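PDB 1RH1: colicin-B from Escherichia coli, which kills Escherichia coli and closely related bacteria by forming channels that depolarize the cytoplasmic membrane and dissipate cellular energy. Local coordinates for residues R349-A352 with E353-N357; T151-A155 with S156-A160; E287-S291 with N292-Q296. All coordinates share one frame; numbering follows the deposited sequence.

Contact 1. Residues R349-A352 with E353-N357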
# COMPACT_ATOMS: atom_id res chain seq x y z
N ARG A 349 -25.18 -20.19 8.17
CA ARG A 349 -23.76 -20.02 8.48
C ARG A 349 -23.02 -19.98 7.15
O ARG A 349 -22.33 -18.99 6.89
CB ARG A 349 -23.10 -21.18 9.26
CG ARG A 349 -23.70 -21.74 10.54
CD ARG A 349 -23.81 -20.78 11.72
NE ARG A 349 -25.20 -20.47 12.04
CZ ARG A 349 -25.84 -20.81 13.18
NH1 ARG A 349 -25.24 -21.50 14.16
NH2 ARG A 349 -27.11 -20.44 13.35
N GLU A 350 -23.25 -20.99 6.28
CA GLU A 350 -22.69 -21.05 4.93
C GLU A 350 -22.99 -19.83 4.05
O GLU A 350 -22.05 -19.30 3.46
CB GLU A 350 -23.21 -22.26 4.17
CG GLU A 350 -22.66 -23.61 4.54
CD GLU A 350 -21.27 -23.87 3.98
OE1 GLU A 350 -20.29 -23.69 4.71
OE2 GLU A 350 -21.18 -24.26 2.82
N ILE A 351 -24.23 -19.32 3.94
CA ILE A 351 -24.48 -18.17 3.10
C ILE A 351 -23.76 -16.97 3.69
O ILE A 351 -23.03 -16.30 2.96
CB ILE A 351 -25.98 -17.89 2.98
CG1 ILE A 351 -26.64 -19.05 2.27
CG2 ILE A 351 -26.22 -16.63 2.19
CD1 ILE A 351 -28.09 -18.84 1.78
N ALA A 352 -23.86 -16.75 5.00
CA ALA A 352 -23.12 -15.68 5.62
C ALA A 352 -21.61 -15.86 5.47
O ALA A 352 -20.94 -14.86 5.24
CB ALA A 352 -23.44 -15.62 7.06
N GLU A 353 -21.05 -17.08 5.54
CA GLU A 353 -19.61 -17.32 5.35
C GLU A 353 -19.23 -16.88 3.94
O GLU A 353 -18.31 -16.08 3.74
CB GLU A 353 -19.26 -18.81 5.51
CG GLU A 353 -19.15 -19.30 6.97
CD GLU A 353 -19.17 -20.83 7.24
OE1 GLU A 353 -18.69 -21.62 6.41
OE2 GLU A 353 -19.68 -21.22 8.31
N ASN A 354 -20.00 -17.35 2.95
CA ASN A 354 -19.79 -16.97 1.57
C ASN A 354 -19.89 -15.49 1.27
O ASN A 354 -19.18 -14.98 0.40
CB ASN A 354 -20.78 -17.71 0.73
CG ASN A 354 -20.20 -19.02 0.25
OD1 ASN A 354 -19.95 -19.94 1.03
ND2 ASN A 354 -19.97 -19.08 -1.06
N ILE A 355 -20.78 -14.78 1.97
CA ILE A 355 -20.93 -13.36 1.73
C ILE A 355 -19.76 -12.67 2.41
O ILE A 355 -19.13 -11.79 1.80
CB ILE A 355 -22.28 -12.85 2.31
CG1 ILE A 355 -23.46 -13.49 1.61
CG2 ILE A 355 -22.39 -11.35 2.08
CD1 ILE A 355 -24.84 -13.07 2.14
N ASN A 356 -19.41 -13.12 3.62
CA ASN A 356 -18.37 -12.47 4.38
C ASN A 356 -17.00 -12.59 3.74
O ASN A 356 -16.06 -11.91 4.13
CB ASN A 356 -18.29 -13.03 5.77
CG ASN A 356 -17.80 -11.93 6.69
OD1 ASN A 356 -16.64 -11.86 7.10
ND2 ASN A 356 -18.68 -10.99 7.01
N ASN A 357 -16.88 -13.44 2.73
CA ASN A 357 -15.65 -13.58 1.97
C ASN A 357 -15.76 -13.19 0.50
O ASN A 357 -14.76 -13.11 -0.22
CB ASN A 357 -15.16 -15.01 2.05
CG ASN A 357 -14.97 -15.51 3.46
OD1 ASN A 357 -15.15 -16.70 3.68
ND2 ASN A 357 -14.62 -14.63 4.41

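Contact 2. Residues T151-A155 with S156-A160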
# COMPACT_ATOMS: atom_id res chain seq x y z
N THR A 151 18.83 0.36 12.12
CA THR A 151 18.32 -0.97 12.41
C THR A 151 18.94 -1.59 13.66
O THR A 151 20.09 -1.30 14.00
CB THR A 151 18.57 -1.83 11.16
OG1 THR A 151 18.01 -3.10 11.42
CG2 THR A 151 20.03 -1.94 10.80
N ASP A 152 18.13 -2.45 14.34
CA ASP A 152 18.52 -3.22 15.54
C ASP A 152 19.14 -4.62 15.39
O ASP A 152 19.46 -5.28 16.39
CB ASP A 152 17.34 -3.39 16.49
CG ASP A 152 17.06 -2.15 17.32
OD1 ASP A 152 15.94 -2.05 17.83
OD2 ASP A 152 17.95 -1.30 17.47
N ILE A 153 19.29 -5.06 14.12
CA ILE A 153 19.91 -6.31 13.71
C ILE A 153 21.41 -6.09 13.83
O ILE A 153 21.97 -5.09 13.37
CB ILE A 153 19.48 -6.64 12.26
CG1 ILE A 153 18.01 -7.06 12.33
CG2 ILE A 153 20.40 -7.65 11.59
CD1 ILE A 153 17.54 -8.12 11.34
N PRO A 154 22.09 -7.02 14.51
CA PRO A 154 23.53 -6.94 14.70
C PRO A 154 24.21 -7.07 13.35
O PRO A 154 23.74 -7.80 12.47
CB PRO A 154 23.83 -8.08 15.66
CG PRO A 154 22.52 -8.33 16.36
CD PRO A 154 21.53 -8.17 15.22
N ALA A 155 25.31 -6.34 13.21
CA ALA A 155 26.16 -6.42 12.03
C ALA A 155 26.45 -7.86 11.68
O ALA A 155 26.26 -8.33 10.56
CB ALA A 155 27.44 -5.70 12.33
N SER A 156 26.79 -8.57 12.77
CA SER A 156 27.08 -10.00 12.87
C SER A 156 25.91 -10.89 12.47
O SER A 156 26.12 -12.08 12.23
CB SER A 156 27.47 -10.35 14.30
OG SER A 156 28.31 -9.34 14.88
N GLN A 157 24.69 -10.35 12.40
CA GLN A 157 23.50 -11.06 11.96
C GLN A 157 22.85 -10.54 10.69
O GLN A 157 21.76 -10.98 10.30
CB GLN A 157 22.51 -11.04 13.06
CG GLN A 157 22.79 -12.11 14.08
CD GLN A 157 21.96 -11.88 15.33
OE1 GLN A 157 20.73 -11.80 15.31
NE2 GLN A 157 22.69 -11.75 16.45
N LEU A 158 23.52 -9.59 10.01
CA LEU A 158 23.10 -9.12 8.69
C LEU A 158 22.94 -10.26 7.70
O LEU A 158 23.69 -11.23 7.80
CB LEU A 158 24.11 -8.17 8.10
CG LEU A 158 24.20 -6.82 8.71
CD1 LEU A 158 25.35 -6.11 8.06
CD2 LEU A 158 22.87 -6.08 8.57
N PRO A 159 22.04 -10.23 6.73
CA PRO A 159 21.99 -11.23 5.67
C PRO A 159 23.22 -11.22 4.76
O PRO A 159 24.06 -10.31 4.77
CB PRO A 159 20.72 -10.91 4.94
CG PRO A 159 20.02 -9.83 5.73
CD PRO A 159 21.15 -9.12 6.43
N ALA A 160 23.37 -12.27 3.95
CA ALA A 160 24.38 -12.32 2.89
C ALA A 160 23.98 -11.33 1.83
O ALA A 160 22.78 -11.26 1.52
CB ALA A 160 24.44 -13.68 2.19

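Contact 3. Residues E287-S291 with N292-Q296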
# COMPACT_ATOMS: atom_id res chain seq x y z
N GLU A 287 18.87 11.93 -6.16
CA GLU A 287 18.95 12.78 -7.33
C GLU A 287 18.17 14.09 -7.18
O GLU A 287 16.94 14.08 -7.10
CB GLU A 287 18.42 11.96 -8.48
CG GLU A 287 18.43 12.65 -9.82
CD GLU A 287 17.81 11.77 -10.89
OE1 GLU A 287 18.48 11.53 -11.89
OE2 GLU A 287 16.67 11.32 -10.70
N ILE A 288 18.88 15.24 -7.14
CA ILE A 288 18.31 16.59 -7.04
C ILE A 288 17.52 16.79 -8.34
O ILE A 288 18.12 16.83 -9.41
CB ILE A 288 19.41 17.72 -6.94
CG1 ILE A 288 20.81 17.15 -6.76
CG2 ILE A 288 19.14 18.63 -5.77
CD1 ILE A 288 21.43 16.56 -8.07
N LEU A 289 16.16 16.85 -8.30
CA LEU A 289 15.27 17.05 -9.45
C LEU A 289 15.15 18.52 -9.84
O LEU A 289 15.14 19.42 -8.99
CB LEU A 289 13.88 16.47 -9.09
CG LEU A 289 13.34 15.11 -9.57
CD1 LEU A 289 14.17 13.92 -9.16
CD2 LEU A 289 12.03 14.88 -8.88
N ASP A 290 15.08 18.79 -11.15
CA ASP A 290 14.98 20.15 -11.70
C ASP A 290 13.55 20.66 -11.79
O ASP A 290 12.62 19.87 -11.74
CB ASP A 290 15.63 20.23 -13.10
CG ASP A 290 15.20 19.23 -14.17
OD1 ASP A 290 15.09 18.03 -13.88
OD2 ASP A 290 15.01 19.66 -15.31
N SER A 291 13.35 21.97 -11.95
CA SER A 291 12.03 22.59 -11.97
C SER A 291 10.81 22.04 -12.68
O SER A 291 9.69 22.23 -12.22
CB SER A 291 12.19 24.00 -12.44
OG SER A 291 12.09 24.78 -11.27
N ASN A 292 11.00 21.39 -13.83
CA ASN A 292 9.87 20.80 -14.51
C ASN A 292 9.71 19.34 -14.18
O ASN A 292 8.64 18.75 -14.36
CB ASN A 292 9.99 21.04 -16.03
CG ASN A 292 9.54 22.48 -16.41
OD1 ASN A 292 10.16 23.18 -17.22
ND2 ASN A 292 8.44 22.97 -15.80
N SER A 293 10.76 18.75 -13.63
CA SER A 293 10.71 17.38 -13.17
C SER A 293 9.97 17.31 -11.83
O SER A 293 9.24 16.37 -11.55
CB SER A 293 12.12 16.91 -13.09
OG SER A 293 12.10 15.50 -13.04
N LEU A 294 10.09 18.35 -11.00
CA LEU A 294 9.36 18.53 -9.75
C LEU A 294 7.85 18.52 -9.95
O LEU A 294 7.17 17.71 -9.34
CB LEU A 294 9.78 19.85 -9.11
CG LEU A 294 11.22 19.87 -8.73
CD1 LEU A 294 11.70 21.24 -8.45
CD2 LEU A 294 11.39 19.02 -7.52
N SER A 295 7.32 19.39 -10.83
CA SER A 295 5.92 19.39 -11.24
C SER A 295 5.47 18.03 -11.77
O SER A 295 4.36 17.57 -11.48
CB SER A 295 5.72 20.41 -12.32
OG SER A 295 6.20 21.67 -11.87
N GLN A 296 6.33 17.36 -12.56
CA GLN A 296 6.06 16.02 -13.08
C GLN A 296 5.79 15.04 -11.97
O GLN A 296 4.82 14.27 -12.03
CB GLN A 296 7.21 15.41 -13.85
CG GLN A 296 7.39 15.66 -15.33
CD GLN A 296 8.25 14.53 -15.90
OE1 GLN A 296 9.40 14.72 -16.31
NE2 GLN A 296 7.70 13.31 -15.93

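Contact 1. Residues R349-A352 with E353-N357
I351 and I355, one helical turn apart, form the packed side of this local contact. The CG2 branch of I351 lies 3.8 Å from the CD1 tip of I355, the two side chains crossing obliquely. I355 CG1 also presses on the backbone, 3.1 Å from I351 O, the oxygen that accepts the hydrogen bond from I355 N at 2.9 Å. A352 is small enough for a helix interface and its methyl rests on I330 of helix 291-340, while both isoleucines pack on I493 and I497, and I351 also on F501. Branched apolar side chains suit this buried flank of helix 342-357, part of the colicin pore-forming domain, a bundle of helices in its water-soluble form. N354 N and N356 N continue the regular helical bonding, to E350 O and A352 O.

The other flank is more open and polar. E350 bends at its second torsion (chi2 -77°), which brings its OE1 to 3.1 Å from OE1 of E353; the carboxylate planes stand 88° apart. Two acceptors so close would repel if both were ionised, so a raised proton affinity for one of them is plausible. E353 runs extended beyond CG and sets OE2 alongside the aliphatic start of R349, 3.5 Å from R349 CB. The guanidinium leads elsewhere, with R349 NE 6.7 Å from E353 OE2, and forms its salt bridge with D334.

Contact 2. Residues T151-A155 with S156-A160
P154 and Q157 meet twice, through the backbone and through their side chains. The backbone interactions are two successive hydrogen bonds, each from an N-H to the carbonyl three residues back: Q157 N to P154 O at 2.7 Å, and L158 N to A155 O at 3.1 Å. These are the bonds of a 3-10 turn, and both donors stand well above the acceptor's carbonyl plane, by 64° and 63° respectively, so neither lies on a lone pair. Proline suits the entry to such a turn because its ring restricts phi and, at the first position, an N-H is not needed for the turn's own bonds, while its carbonyl is still able to accept.

The second kind of interaction is amide against ring. The Q157 side chain, extended beyond CG, sets its amide obliquely beside the CG-CD side of the P154 ring, with Q157 NE2 3.4 Å from P154 CG and Q157 OE1 3.7 Å from P154 CD. These are contacts of polar atoms with ring carbons, on a side where both residues are exposed.

Apolar packing is the third kind. The CG2 branch of I153, anti to the backbone N, lies near Q157 O and 4.2 Å from L158 CD2. L158 also folds back over the turn, its CG 3.2 Å from A155 O. A155 and L158 both touch L147 and P280, and L158 also V165 of strand 163-167, and thus seat the loop on the body of its domain.

That both hydrogen bonds across the turn join main-chain atoms is consistent with a shape set largely by the backbone, the side chains adding van der Waals contact.

Contact 3. Residues E287-S291 with N292-Q296
L294 reaches back from the first turn of helix 291-340 over the residues that lead into it. Its backbone N donates to D290 O at 3.0 Å, a bond nearly straight on to the carbonyl, which ties the helix to the incoming chain. S293 N makes a weak bond to the same oxygen, so D290 O serves two donors.

The leucine side chain follows from there. L294 CB sits 3.9 Å from both D290 O and S291 O. With L294 CG anti to its own carbonyl carbon (chi1 -64°), the chain turns back to the preceding residues, and L294 CG comes within 3.3 Å of D290 O. The two methyls then part company. L294 CD1 settles against the backbone of the turn, 3.8 Å from S291 CA. L294 CD2 turns instead to L289, meeting L289 CB at 3.9 Å. A branched, flexible hydrocarbon suits this place, since it can touch the carbonyl, the main chain and a second leucine together.

S293 meets both L289 and D290. Its OG lies 3.7 Å from L289 CG, and S293 CB is 3.3 Å from D290 OD1. The aspartate carboxylate thus hangs beside the start of the helix, where a negative charge would be expected to be favourable toward the helix dipole, though no hydrogen bond joins it to the backbone N-H groups of 292-296.

Around this junction, L289 and S293 touch W22 of strand 20-22, within the TonB box, and L289 and L294 touch Q180 of strand 179-186. L289 also bonds through its backbone to A131. The start of the long helix, with the chain leading into it, therefore packs on both the TonB-box strand and strand 179-186 of the antiparallel sheet.

How the contacts relate
Along the chain the order is contact 2, contact 3, contact 1. Contacts 2 and 3 both lie in the N-terminal part of the protein, their centres about 36 Å apart; contact 2 lies in the loop between helix 147-150 and strand 163-167, and contact 3 where the chain passes from strand 281-286 into helix 291-340. That long helix leads on to helix 342-357, which carries contact 1 in the pore-forming domain. Contacts 1 and 3 are about 50 Å apart between centres, on opposite sides of the chain's centre, and contacts 1 and 2 about 45 Å. Helix 291-340 links the TonB-box region to the channel-forming bundle, consistent with a role as connector and spacer.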